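Local coordinates for protein oxalate biosynthetic component 1 (Burkholderia thailandensis, PDB 5IKY) that produces oxalate under quorum-sensing control, as a bifunctional enzyme that joins a serine hydrolase activity to an additional lyase activity, at residues Trp52-Ala57 and Ala189-Pro194; Phe139-Thr144 and Asp154-Tyr159; Asn277-Ala282 and Val310-Pro315; Glu348-Asn353 and Leu376-Ala381; Val380-Gln385 and Leu451-Phe456. All coordinates share one frame; numbering follows the deposited sequence.

Contact 1 of 5, residues Trp52-Ala57 and Ala189-Pro194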
# COMPACT_ATOMS: atom_id res chain seq x y z
N TRP A 52 34.38 14.14 -12.30
CA TRP A 52 35.70 13.58 -12.04
C TRP A 52 36.72 14.68 -11.76
O TRP A 52 36.80 15.67 -12.48
CB TRP A 52 36.17 12.71 -13.20
CG TRP A 52 35.41 11.43 -13.32
CD1 TRP A 52 34.16 11.26 -13.86
CD2 TRP A 52 35.83 10.13 -12.88
NE1 TRP A 52 33.79 9.95 -13.79
CE2 TRP A 52 34.79 9.23 -13.19
CE3 TRP A 52 36.98 9.65 -12.26
CZ2 TRP A 52 34.88 7.87 -12.90
CZ3 TRP A 52 37.07 8.30 -11.97
CH2 TRP A 52 36.02 7.42 -12.29
N GLU A 53 37.50 14.49 -10.69
CA GLU A 53 38.50 15.47 -10.29
C GLU A 53 39.90 14.87 -10.32
O GLU A 53 40.14 13.80 -9.77
CB GLU A 53 38.20 16.01 -8.89
CG GLU A 53 36.88 16.76 -8.78
CD GLU A 53 36.60 17.23 -7.36
OE1 GLU A 53 37.41 16.90 -6.45
OE2 GLU A 53 35.58 17.91 -7.15
N ALA A 54 40.82 15.57 -10.97
CA ALA A 54 42.22 15.17 -10.96
C ALA A 54 42.75 15.21 -9.53
O ALA A 54 42.40 16.10 -8.76
CB ALA A 54 43.05 16.06 -11.87
N VAL A 55 43.58 14.23 -9.18
CA VAL A 55 44.00 14.08 -7.80
C VAL A 55 45.42 13.51 -7.74
O VAL A 55 45.77 12.62 -8.52
CB VAL A 55 42.99 13.18 -7.02
CG1 VAL A 55 43.03 11.73 -7.52
CG2 VAL A 55 43.22 13.25 -5.53
N PRO A 56 46.26 14.05 -6.84
CA PRO A 56 47.64 13.56 -6.72
C PRO A 56 47.73 12.17 -6.08
O PRO A 56 46.72 11.62 -5.65
CB PRO A 56 48.30 14.61 -5.82
CG PRO A 56 47.18 15.22 -5.05
CD PRO A 56 46.02 15.24 -6.01
N ALA A 57 48.94 11.63 -6.02
CA ALA A 57 49.17 10.35 -5.36
C ALA A 57 48.90 10.45 -3.87
O ALA A 57 48.86 11.55 -3.31
CB ALA A 57 50.59 9.87 -5.62
N ALA A 189 48.83 9.15 -8.94
CA ALA A 189 47.96 10.23 -9.37
C ALA A 189 46.94 9.71 -10.38
O ALA A 189 47.13 8.63 -10.95
CB ALA A 189 48.77 11.37 -9.98
N GLY A 190 45.87 10.46 -10.59
CA GLY A 190 44.83 10.06 -11.52
C GLY A 190 43.55 10.85 -11.32
O GLY A 190 43.57 11.95 -10.76
N HIS A 191 42.44 10.30 -11.78
CA HIS A 191 41.15 10.96 -11.63
C HIS A 191 40.21 10.19 -10.71
O HIS A 191 40.29 8.97 -10.59
CB HIS A 191 40.50 11.17 -13.00
CG HIS A 191 40.89 12.46 -13.66
ND1 HIS A 191 42.05 12.59 -14.40
CD2 HIS A 191 40.28 13.67 -13.69
CE1 HIS A 191 42.13 13.83 -14.86
NE2 HIS A 191 41.08 14.50 -14.44
N TRP A 192 39.32 10.93 -10.07
CA TRP A 192 38.51 10.42 -8.98
C TRP A 192 37.07 10.91 -9.11
O TRP A 192 36.85 12.05 -9.53
CB TRP A 192 39.12 10.87 -7.65
CG TRP A 192 38.26 10.70 -6.44
CD1 TRP A 192 37.49 9.62 -6.12
CD2 TRP A 192 38.10 11.65 -5.39
NE1 TRP A 192 36.86 9.84 -4.91
CE2 TRP A 192 37.21 11.08 -4.45
CE3 TRP A 192 38.61 12.93 -5.14
CZ2 TRP A 192 36.83 11.74 -3.28
CZ3 TRP A 192 38.23 13.58 -3.99
CH2 TRP A 192 37.35 12.99 -3.07
N GLN A 193 36.11 10.06 -8.78
CA GLN A 193 34.70 10.44 -8.79
C GLN A 193 34.18 10.55 -7.36
O GLN A 193 33.82 9.55 -6.74
CB GLN A 193 33.87 9.45 -9.60
CG GLN A 193 32.35 9.62 -9.49
CD GLN A 193 31.87 10.99 -9.95
OE1 GLN A 193 31.83 11.94 -9.17
NE2 GLN A 193 31.51 11.09 -11.22
N PRO A 194 34.14 11.78 -6.82
CA PRO A 194 33.67 12.06 -5.46
C PRO A 194 32.17 11.80 -5.29
O PRO A 194 31.71 11.52 -4.19
CB PRO A 194 33.98 13.55 -5.26
CG PRO A 194 34.94 13.90 -6.36
CD PRO A 194 34.59 13.01 -7.50
O HOH W 1 30.82 8.66 -12.88
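Trp52 lies with its indole across Gln193 and the carbonyl end of His191, and the side chain can be traced outward atom by atom. CB sits 3.8 Å from Trp192 O. With CG anti to the carbonyl carbon (chi1 -70°), the ring turns under the opposite strand, bringing CE3 to 3.4 Å from Trp192 C. CZ3 then meets His191 O at the ring edge, 3.6 Å away. Over the six-membered ring stands Gln193 CB, 3.7 Å from the centroid and 10° off the normal, a CH-pi contact. At the pyrrole corner a water accepts from Gln193 NE2 and, weakly, from Trp52 NE1; that amide also binds Asn50 and Gly195. The backbones form an antiparallel ladder in which Glu53 pairs with Trp192 and Val55 with Gly190, four N-H...O bonds in all, while Ala54 and His191 make the non-hydrogen-bonded pair between them. Strand 190-192 is central in its three-stranded sheet, with 26-28 as its other neighbour. The N-to-C directions of the two short strands are 133° apart, well short of antiparallel, so the pair is strongly twisted. Ala54 CB rests over the face of the His191 ring, 4.0 Å from its centroid. On the other sheet face, Val55 CG1 touches Trp192 CB, and Glu53, salt-bridged to Lys196, lies against Pro194 CG.

Contact 2 of 5, residues Phe139-Thr144 and Asp154-Tyr159; sequences FGWTAT and DRIHTY
Phe139 and Thr158 mark the closest backbone approach, yet their CA atoms are 6.9 Å apart, too far for a strand ladder; the segments meet through side chains and one carbonyl. On one side the chain leaves helix 126-138 and turns at Gly140, whose positive phi (109°) and two bonds back into the last helical turn define a Schellman motif. On the other side Ile156-Tyr159 is extended, with Ile156 and Thr158 directed toward the turn, and His157 and Tyr159 away from it. Trp141 NE1 donates to Thr158 OG1 at 2.8 Å. The bond is almost straight (176° at the hydrogen), and the acceptor lies in the indole plane, which constrains the rotation of the ring. The Thr158 torsion (chi1 -69°) leaves CG2 anti to the backbone N, where it meets Phe139 CD2 at 3.8 Å. The same phenyl ring meets Tyr159 O edge-on, with CE2 3.2 Å from the oxygen. Further along the indole, CZ2 packs on Ile156 CD1 at 3.8 Å. Trp151 meets the Trp141 ring, while Leu136 of the helix touches both Trp141 and Thr158. The arrangement is that of a Schellman-terminated helix whose exit, at Phe139 and Trp141, packs on an edge strand: 156-160 is outermost in its antiparallel sheet and pairs there with strand 60-64, within the N-terminal family region of the enzyme.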
# COMPACT_ATOMS: atom_id res chain seq x y z
N PHE A 139 29.14 5.55 -2.52
CA PHE A 139 29.73 4.57 -3.42
C PHE A 139 28.98 3.25 -3.43
O PHE A 139 29.32 2.35 -4.20
CB PHE A 139 31.20 4.33 -3.07
CG PHE A 139 32.12 5.43 -3.50
CD1 PHE A 139 31.68 6.41 -4.38
CD2 PHE A 139 33.43 5.47 -3.06
CE1 PHE A 139 32.53 7.43 -4.79
CE2 PHE A 139 34.28 6.48 -3.46
CZ PHE A 139 33.83 7.46 -4.33
N GLY A 140 27.98 3.12 -2.57
CA GLY A 140 27.18 1.91 -2.54
C GLY A 140 27.37 1.03 -1.32
O GLY A 140 26.73 -0.02 -1.19
N TRP A 141 28.27 1.43 -0.42
CA TRP A 141 28.41 0.74 0.86
C TRP A 141 27.14 0.96 1.67
O TRP A 141 26.46 1.97 1.51
CB TRP A 141 29.62 1.25 1.65
CG TRP A 141 30.96 0.88 1.06
CD1 TRP A 141 31.45 1.27 -0.15
CD2 TRP A 141 31.98 0.10 1.68
NE1 TRP A 141 32.71 0.75 -0.33
CE2 TRP A 141 33.06 0.03 0.78
CE3 TRP A 141 32.09 -0.57 2.91
CZ2 TRP A 141 34.23 -0.67 1.06
CZ3 TRP A 141 33.25 -1.27 3.19
CH2 TRP A 141 34.31 -1.31 2.27
N THR A 142 26.81 0.01 2.54
CA THR A 142 25.61 0.14 3.36
C THR A 142 25.93 0.04 4.85
O THR A 142 26.97 -0.49 5.24
CB THR A 142 24.55 -0.92 3.00
OG1 THR A 142 25.11 -2.23 3.15
CG2 THR A 142 24.07 -0.72 1.57
N ALA A 143 25.02 0.55 5.66
CA ALA A 143 25.16 0.49 7.11
C ALA A 143 24.46 -0.74 7.66
O ALA A 143 23.32 -1.04 7.30
CB ALA A 143 24.60 1.75 7.76
N THR A 144 25.15 -1.47 8.53
CA THR A 144 24.56 -2.64 9.17
C THR A 144 23.73 -2.20 10.37
O THR A 144 23.79 -1.04 10.78
CB THR A 144 25.64 -3.64 9.63
OG1 THR A 144 26.39 -3.08 10.71
CG2 THR A 144 26.58 -3.97 8.48
N ASP A 154 29.75 -8.47 -5.83
CA ASP A 154 30.85 -9.39 -6.14
C ASP A 154 32.01 -8.68 -6.84
O ASP A 154 33.03 -9.30 -7.15
CB ASP A 154 30.36 -10.56 -6.99
CG ASP A 154 29.59 -10.13 -8.22
OD1 ASP A 154 29.59 -8.92 -8.54
OD2 ASP A 154 29.00 -11.00 -8.89
N ARG A 155 31.83 -7.40 -7.11
CA ARG A 155 32.90 -6.53 -7.58
C ARG A 155 33.05 -5.39 -6.59
O ARG A 155 32.13 -5.11 -5.82
CB ARG A 155 32.61 -5.98 -8.97
CG ARG A 155 32.60 -6.99 -10.10
CD ARG A 155 32.16 -6.31 -11.39
NE ARG A 155 32.21 -7.20 -12.55
CZ ARG A 155 32.72 -6.86 -13.73
NH1 ARG A 155 32.72 -7.73 -14.73
NH2 ARG A 155 33.22 -5.65 -13.90
N ILE A 156 34.20 -4.73 -6.61
CA ILE A 156 34.37 -3.53 -5.80
C ILE A 156 35.42 -2.62 -6.42
O ILE A 156 36.37 -3.07 -7.05
CB ILE A 156 34.75 -3.87 -4.33
CG1 ILE A 156 34.56 -2.65 -3.43
CG2 ILE A 156 36.17 -4.42 -4.25
CD1 ILE A 156 34.65 -2.95 -1.96
N HIS A 157 35.21 -1.32 -6.25
CA HIS A 157 36.13 -0.31 -6.75
C HIS A 157 35.93 0.98 -5.96
O HIS A 157 35.38 1.95 -6.47
CB HIS A 157 35.91 -0.07 -8.24
CG HIS A 157 37.13 0.43 -8.96
ND1 HIS A 157 37.54 1.75 -8.89
CD2 HIS A 157 38.03 -0.21 -9.73
CE1 HIS A 157 38.64 1.90 -9.61
NE2 HIS A 157 38.96 0.73 -10.13
N THR A 158 36.36 0.96 -4.70
CA THR A 158 36.16 2.08 -3.80
C THR A 158 37.47 2.81 -3.53
O THR A 158 38.47 2.20 -3.15
CB THR A 158 35.55 1.62 -2.46
OG1 THR A 158 34.21 1.18 -2.68
CG2 THR A 158 35.55 2.75 -1.46
N TYR A 159 37.46 4.12 -3.74
CA TYR A 159 38.66 4.94 -3.60
C TYR A 159 38.45 6.08 -2.61
O TYR A 159 37.35 6.61 -2.48
CB TYR A 159 39.07 5.49 -4.97
CG TYR A 159 40.17 6.53 -4.93
CD1 TYR A 159 39.87 7.89 -4.86
CD2 TYR A 159 41.51 6.16 -4.99
CE1 TYR A 159 40.87 8.84 -4.83
CE2 TYR A 159 42.51 7.10 -4.96
CZ TYR A 159 42.19 8.44 -4.88
OH TYR A 159 43.18 9.39 -4.85

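Contact 3 of 5, residues Asn277-Ala282 and Val310-Pro315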
# COMPACT_ATOMS: atom_id res chain seq x y z
N ASN A 277 1.61 14.49 -8.44
CA ASN A 277 1.99 15.88 -8.67
C ASN A 277 3.14 15.95 -9.67
O ASN A 277 4.26 15.52 -9.37
CB ASN A 277 2.36 16.53 -7.33
CG ASN A 277 2.76 17.99 -7.46
OD1 ASN A 277 2.79 18.55 -8.56
ND2 ASN A 277 3.07 18.62 -6.33
N LEU A 278 2.86 16.48 -10.86
CA LEU A 278 3.87 16.54 -11.91
C LEU A 278 4.51 17.92 -12.00
O LEU A 278 3.84 18.94 -11.92
CB LEU A 278 3.27 16.17 -13.27
CG LEU A 278 2.50 14.85 -13.37
CD1 LEU A 278 2.28 14.48 -14.83
CD2 LEU A 278 3.21 13.72 -12.63
N SER A 279 5.83 17.93 -12.16
CA SER A 279 6.57 19.17 -12.31
C SER A 279 6.36 19.76 -13.70
O SER A 279 6.33 19.04 -14.69
CB SER A 279 8.06 18.92 -12.06
OG SER A 279 8.78 20.14 -12.05
N THR A 280 6.19 21.08 -13.76
CA THR A 280 6.11 21.78 -15.04
C THR A 280 7.36 22.62 -15.21
O THR A 280 7.46 23.42 -16.15
CB THR A 280 4.85 22.67 -15.13
OG1 THR A 280 4.92 23.70 -14.14
CG2 THR A 280 3.59 21.84 -14.91
N SER A 281 8.31 22.43 -14.30
CA SER A 281 9.54 23.21 -14.25
C SER A 281 10.35 23.13 -15.54
O SER A 281 10.44 22.07 -16.17
CB SER A 281 10.39 22.75 -13.07
OG SER A 281 11.68 23.34 -13.11
N ALA A 282 10.94 24.26 -15.93
CA ALA A 282 11.83 24.30 -17.08
C ALA A 282 13.27 24.52 -16.62
O ALA A 282 14.11 25.00 -17.37
CB ALA A 282 11.41 25.38 -18.05
N VAL A 310 -2.26 17.35 -9.48
CA VAL A 310 -1.58 18.60 -9.19
C VAL A 310 -0.41 18.82 -10.14
O VAL A 310 0.26 17.87 -10.54
CB VAL A 310 -1.07 18.62 -7.72
CG1 VAL A 310 -0.30 19.89 -7.44
CG2 VAL A 310 -2.24 18.49 -6.75
N ALA A 311 -0.18 20.08 -10.53
CA ALA A 311 0.99 20.43 -11.33
C ALA A 311 1.64 21.72 -10.81
O ALA A 311 0.96 22.61 -10.31
CB ALA A 311 0.60 20.59 -12.79
N SER A 312 2.96 21.79 -10.92
CA SER A 312 3.72 22.94 -10.44
C SER A 312 3.33 24.23 -11.16
O SER A 312 3.03 24.23 -12.36
CB SER A 312 5.22 22.69 -10.60
OG SER A 312 5.67 21.73 -9.67
N PHE A 313 3.34 25.32 -10.41
CA PHE A 313 2.91 26.61 -10.93
C PHE A 313 3.64 27.72 -10.17
O PHE A 313 3.49 27.85 -8.96
CB PHE A 313 1.39 26.76 -10.80
CG PHE A 313 0.83 27.97 -11.49
CD1 PHE A 313 0.54 27.93 -12.85
CD2 PHE A 313 0.58 29.14 -10.79
CE1 PHE A 313 0.01 29.04 -13.49
CE2 PHE A 313 0.05 30.25 -11.43
CZ PHE A 313 -0.23 30.20 -12.78
N SER A 314 4.43 28.52 -10.88
CA SER A 314 5.15 29.62 -10.26
C SER A 314 4.81 30.95 -10.92
O SER A 314 5.27 31.24 -12.03
CB SER A 314 6.66 29.38 -10.31
OG SER A 314 7.02 28.27 -9.51
N PRO A 315 3.99 31.77 -10.25
CA PRO A 315 3.59 33.06 -10.82
C PRO A 315 4.71 34.09 -10.75
O PRO A 315 4.57 35.11 -10.06
CB PRO A 315 2.39 33.47 -9.96
CG PRO A 315 2.66 32.82 -8.64
CD PRO A 315 3.36 31.52 -8.94
O HOH W 2 9.11 21.70 -9.81
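Thr280 OG1 gives its hydrogen to Ser312 O over 2.6 Å, the shortest polar bond here. The hydroxyl stands between backbone N and carbonyl carbon (chi1 63°) and comes from above the acceptor's carbonyl plane, 54° out of it. Its methyl branch, CG2, drops beside Ala311 CB at 3.9 Å. Before this point the segments run as parallel strands: Leu278 N binds Val310 O, and Leu278 O receives Ser312 N at 3.1 Å, the alternation expected of a parallel pair. After Ser279 has left the strand, a side-chain hydroxyl rather than a backbone N-H binds the next carbonyl, Ser312 O. On the face carrying Asn277 and Val310, the amide carbon CG of Asn277 lies 3.6 Å from Val310 CG1. Asn277 OD1 is also close to Val310 O, but both are acceptors; the amide's firm partner, through ND2, is Glu348. A water joins Ser279 OG, at 2.7 Å, to Ser312 OG, the second bond being weak, and the Ser279 side chain is about 4 Å from the bound magnesium. Strands 275-278 and 310-313 belong to one beta-alpha-beta unit. They are neighbours in the closed parallel barrel, flanked by 223-226 on one side and 346-351 on the other, with helix 330-343 packed over Thr280, Ala311 and Phe313.

Contact 4 of 5, residues Glu348-Asn353 and Leu376-Ala381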
# COMPACT_ATOMS: atom_id res chain seq x y z
N GLU A 348 -0.09 23.70 -7.92
CA GLU A 348 0.59 23.88 -6.64
C GLU A 348 1.58 25.01 -6.79
O GLU A 348 2.51 24.94 -7.59
CB GLU A 348 1.31 22.62 -6.18
CG GLU A 348 1.87 22.73 -4.77
CD GLU A 348 2.83 21.61 -4.43
OE1 GLU A 348 3.61 21.20 -5.32
OE2 GLU A 348 2.80 21.13 -3.28
N ILE A 349 1.37 26.07 -6.02
CA ILE A 349 2.22 27.24 -6.13
C ILE A 349 3.57 26.96 -5.50
O ILE A 349 3.68 26.82 -4.28
CB ILE A 349 1.59 28.47 -5.46
CG1 ILE A 349 0.08 28.51 -5.72
CG2 ILE A 349 2.28 29.74 -5.93
CD1 ILE A 349 -0.29 28.58 -7.18
N GLU A 350 4.60 26.87 -6.33
CA GLU A 350 5.96 26.73 -5.83
C GLU A 350 6.47 28.11 -5.45
O GLU A 350 6.81 28.92 -6.31
CB GLU A 350 6.86 26.07 -6.87
CG GLU A 350 6.29 24.77 -7.43
CD GLU A 350 7.34 23.68 -7.58
OE1 GLU A 350 8.10 23.71 -8.57
OE2 GLU A 350 7.40 22.80 -6.70
N VAL A 351 6.51 28.38 -4.15
CA VAL A 351 6.91 29.69 -3.65
C VAL A 351 8.42 29.77 -3.49
O VAL A 351 8.97 29.44 -2.43
CB VAL A 351 6.22 30.01 -2.32
CG1 VAL A 351 6.58 31.40 -1.85
CG2 VAL A 351 4.71 29.88 -2.47
N PHE A 352 9.10 30.19 -4.55
CA PHE A 352 10.56 30.27 -4.54
C PHE A 352 11.06 31.56 -3.91
O PHE A 352 12.08 31.56 -3.20
CB PHE A 352 11.10 30.16 -5.97
CG PHE A 352 11.09 28.76 -6.51
CD1 PHE A 352 12.10 27.86 -6.18
CD2 PHE A 352 10.09 28.34 -7.36
CE1 PHE A 352 12.09 26.58 -6.68
CE2 PHE A 352 10.08 27.05 -7.87
CZ PHE A 352 11.08 26.17 -7.52
N ASN A 353 10.37 32.67 -4.16
CA ASN A 353 10.84 33.98 -3.72
C ASN A 353 9.70 34.91 -3.31
O ASN A 353 8.52 34.59 -3.47
CB ASN A 353 11.66 34.63 -4.83
CG ASN A 353 10.99 34.54 -6.19
OD1 ASN A 353 9.94 35.14 -6.41
ND2 ASN A 353 11.60 33.80 -7.11
N LEU A 376 -3.13 25.38 -3.09
CA LEU A 376 -1.99 24.64 -2.56
C LEU A 376 -0.69 25.43 -2.69
O LEU A 376 -0.36 25.92 -3.76
CB LEU A 376 -1.86 23.30 -3.28
CG LEU A 376 -3.15 22.48 -3.38
CD1 LEU A 376 -2.91 21.24 -4.21
CD2 LEU A 376 -3.65 22.13 -1.99
N PHE A 377 0.05 25.53 -1.59
CA PHE A 377 1.30 26.27 -1.60
C PHE A 377 2.49 25.43 -1.17
O PHE A 377 2.40 24.62 -0.24
CB PHE A 377 1.20 27.51 -0.70
CG PHE A 377 0.33 28.59 -1.27
CD1 PHE A 377 0.83 29.48 -2.21
CD2 PHE A 377 -0.98 28.72 -0.86
CE1 PHE A 377 0.03 30.48 -2.73
CE2 PHE A 377 -1.79 29.72 -1.38
CZ PHE A 377 -1.28 30.60 -2.31
N MET A 378 3.61 25.63 -1.85
CA MET A 378 4.87 24.96 -1.56
C MET A 378 5.95 25.98 -1.22
O MET A 378 6.36 26.76 -2.09
CB MET A 378 5.31 24.11 -2.76
CG MET A 378 6.18 22.92 -2.40
SD MET A 378 5.43 21.93 -1.11
CE MET A 378 6.78 21.92 0.06
N LEU A 379 6.40 25.99 0.03
CA LEU A 379 7.44 26.93 0.43
C LEU A 379 8.83 26.36 0.19
O LEU A 379 9.29 25.47 0.91
CB LEU A 379 7.30 27.31 1.91
CG LEU A 379 6.05 28.09 2.32
CD1 LEU A 379 6.17 28.53 3.77
CD2 LEU A 379 5.82 29.28 1.41
N VAL A 380 9.50 26.87 -0.84
CA VAL A 380 10.87 26.47 -1.14
C VAL A 380 11.83 27.29 -0.28
O VAL A 380 12.40 28.28 -0.74
CB VAL A 380 11.20 26.67 -2.63
CG1 VAL A 380 12.48 25.94 -2.98
CG2 VAL A 380 10.05 26.16 -3.48
N ALA A 381 12.01 26.87 0.96
CA ALA A 381 12.79 27.64 1.93
C ALA A 381 14.26 27.26 1.92
O ALA A 381 14.63 26.15 1.54
CB ALA A 381 12.21 27.46 3.33
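Ile349 lies alongside Phe377, the two side chains pointing the same way, with Ile349 CB 3.5 Å from ring atom CD1. Val351 follows on the same face: its CG2 comes to the edge of that ring, and its CB lies 3.8 Å from Leu379 CD2. At the strand ends, Val380 CG2, on the last residue of its strand, sits over a face of the ring of Phe352, just past strand 346-351, 3.9 Å from the centroid and 17° off the normal. Beneath the side chains, Ile349 and Val351 each use N and O to bind across: Ile349 N to Leu376 O, Met378 N to Ile349 O, Val351 N to Met378 O at 2.6 Å, and Val380 N to Val351 O. This is a parallel ladder between adjacent strands of a TIM-type barrel, its axes 22° apart. Glu348, Glu350 and Met378 occupy the opposite face, where the Glu350 side chain is about 4 Å from the magnesium. Glu348 extends with CG anti to the backbone N (chi1 -173°), reaching Met378 SD with OE2 at 3.5 Å, while OE1 has its partner in Asn277 of strand 275-278. Outside the barrel, helix 418-442 covers Phe377 and Leu379, and Phe443 meets the Phe377 ring.

Contact 5 of 5, residues Val380-Gln385 and Leu451-Phe456; sequences VAAVDQ and LLPGPF
Ala382 CB is the apolar centre, surrounded by three side chains of the other segment. It lies over the Phe456 ring, 4.2 Å from the centroid and 11° off the normal, a CH-pi contact. Pro453 CD approaches the same methyl to 3.8 Å, and Leu452 CD2 is almost as near. The chain turns at Ala382, which adopts left-handed backbone angles (phi 64°). Before the turn Ala381 CB touches Leu452 CD2 at 3.6 Å; after it Val383 CG2 packs on Pro453 CG at 3.8 Å. These are loops following two neighbouring strands of the parallel barrel, 375-380 and 446-451, at their C-terminal ends, where TIM barrels carry their active sites; the Leu451 side chain is about 7 Å from the magnesium. The strands' last pair is Val380 with Leu451, whose side chains lie side by side, the CG1 of Val380 4.1 Å from CD1 of Leu451. Leu451 CG takes the crowded position between backbone N and carbonyl carbon (chi1 76°), and CG itself lies close to Val380 CA. Toward the polar edge, Ala381 N makes a weak bond to Leu451 O at 3.5 Å, while Ala381 O faces the CD methylene of Pro453 at 3.2 Å. Helix 403-415 packs on Phe456, and its Arg406 also forms a salt bridge with Asp384, beyond the apolar cluster.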
# COMPACT_ATOMS: atom_id res chain seq x y z
N VAL A 380 9.50 26.87 -0.84
CA VAL A 380 10.87 26.47 -1.14
C VAL A 380 11.83 27.29 -0.28
O VAL A 380 12.40 28.28 -0.74
CB VAL A 380 11.20 26.67 -2.63
CG1 VAL A 380 12.48 25.94 -2.98
CG2 VAL A 380 10.05 26.16 -3.48
N ALA A 381 12.01 26.87 0.96
CA ALA A 381 12.79 27.64 1.93
C ALA A 381 14.26 27.26 1.92
O ALA A 381 14.63 26.15 1.54
CB ALA A 381 12.21 27.46 3.33
N ALA A 382 15.10 28.21 2.34
CA ALA A 382 16.55 28.02 2.47
C ALA A 382 17.23 27.76 1.12
O ALA A 382 18.34 27.23 1.08
CB ALA A 382 16.85 26.89 3.45
N VAL A 383 16.58 28.14 0.03
CA VAL A 383 17.18 28.07 -1.30
C VAL A 383 17.41 29.48 -1.83
O VAL A 383 16.46 30.21 -2.11
CB VAL A 383 16.29 27.28 -2.28
CG1 VAL A 383 16.84 27.39 -3.70
CG2 VAL A 383 16.19 25.83 -1.85
N ASP A 384 18.68 29.86 -1.98
CA ASP A 384 19.04 31.23 -2.34
C ASP A 384 18.50 31.64 -3.71
O ASP A 384 18.75 30.98 -4.72
CB ASP A 384 20.56 31.40 -2.31
CG ASP A 384 21.12 31.29 -0.91
OD1 ASP A 384 20.33 31.30 0.05
OD2 ASP A 384 22.36 31.21 -0.76
N GLN A 385 17.76 32.74 -3.73
CA GLN A 385 17.11 33.24 -4.93
C GLN A 385 17.55 34.66 -5.28
O GLN A 385 17.90 35.45 -4.40
CB GLN A 385 15.59 33.20 -4.78
CG GLN A 385 14.99 31.81 -4.90
CD GLN A 385 14.86 31.37 -6.34
OE1 GLN A 385 14.44 32.14 -7.21
NE2 GLN A 385 15.22 30.12 -6.61
N LEU A 451 9.43 22.64 2.38
CA LEU A 451 10.58 21.80 2.03
C LEU A 451 11.86 22.51 2.46
O LEU A 451 11.92 23.73 2.51
CB LEU A 451 10.60 21.49 0.53
CG LEU A 451 11.05 22.54 -0.49
CD1 LEU A 451 12.56 22.51 -0.71
CD2 LEU A 451 10.33 22.32 -1.81
N LEU A 452 12.88 21.72 2.79
CA LEU A 452 14.18 22.26 3.13
C LEU A 452 15.27 21.40 2.51
O LEU A 452 15.20 20.17 2.57
CB LEU A 452 14.36 22.34 4.65
CG LEU A 452 13.54 23.39 5.40
CD1 LEU A 452 13.71 23.24 6.90
CD2 LEU A 452 13.94 24.79 4.96
N PRO A 453 16.28 22.04 1.89
CA PRO A 453 17.37 21.36 1.18
C PRO A 453 18.49 20.88 2.10
O PRO A 453 18.93 21.62 2.98
CB PRO A 453 17.88 22.43 0.23
CG PRO A 453 17.64 23.71 0.97
CD PRO A 453 16.37 23.51 1.76
N GLY A 454 18.93 19.64 1.90
CA GLY A 454 20.11 19.11 2.58
C GLY A 454 20.12 19.14 4.10
O GLY A 454 19.28 18.51 4.74
N PRO A 455 21.08 19.88 4.68
CA PRO A 455 21.35 19.94 6.12
C PRO A 455 20.21 20.52 6.95
O PRO A 455 20.03 20.13 8.10
CB PRO A 455 22.58 20.85 6.21
CG PRO A 455 23.20 20.81 4.85
CD PRO A 455 22.04 20.69 3.91
N PHE A 456 19.45 21.44 6.36
CA PHE A 456 18.40 22.15 7.09
C PHE A 456 17.21 21.25 7.45
O PHE A 456 16.31 21.67 8.17
CB PHE A 456 17.91 23.35 6.27
CG PHE A 456 18.99 24.33 5.93
CD1 PHE A 456 19.27 25.40 6.77
CD2 PHE A 456 19.75 24.18 4.78
CE1 PHE A 456 20.27 26.30 6.46
CE2 PHE A 456 20.75 25.08 4.46
CZ PHE A 456 21.01 26.14 5.31

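Contacts 3, 4 and 5 follow successive strands of one parallel barrel. Contacts 3 and 4, centres 10 Å apart, join where Ala311 O meets Glu348 N at 2.8 Å, a probable hydrogen bond. Contacts 4 and 5 share Val380 and Ala381, and Leu379 O probably bonds Leu451 N at 3.2 Å. Their side chains approach the magnesium, whose site includes His227 and Glu477: Ser279 of contact 3 and Glu350 of contact 4 to about 4 Å, Leu451 of contact 5 to about 7 Å. Contacts 1 and 2 lie apart from this barrel: contact 2 is nested in the loop closed by contact 1, and Trp192 CD1 packs on Tyr159 CD1. The nearest approach to the barrel contacts is between contacts 1 and 5, about 15 Å between nearest atoms.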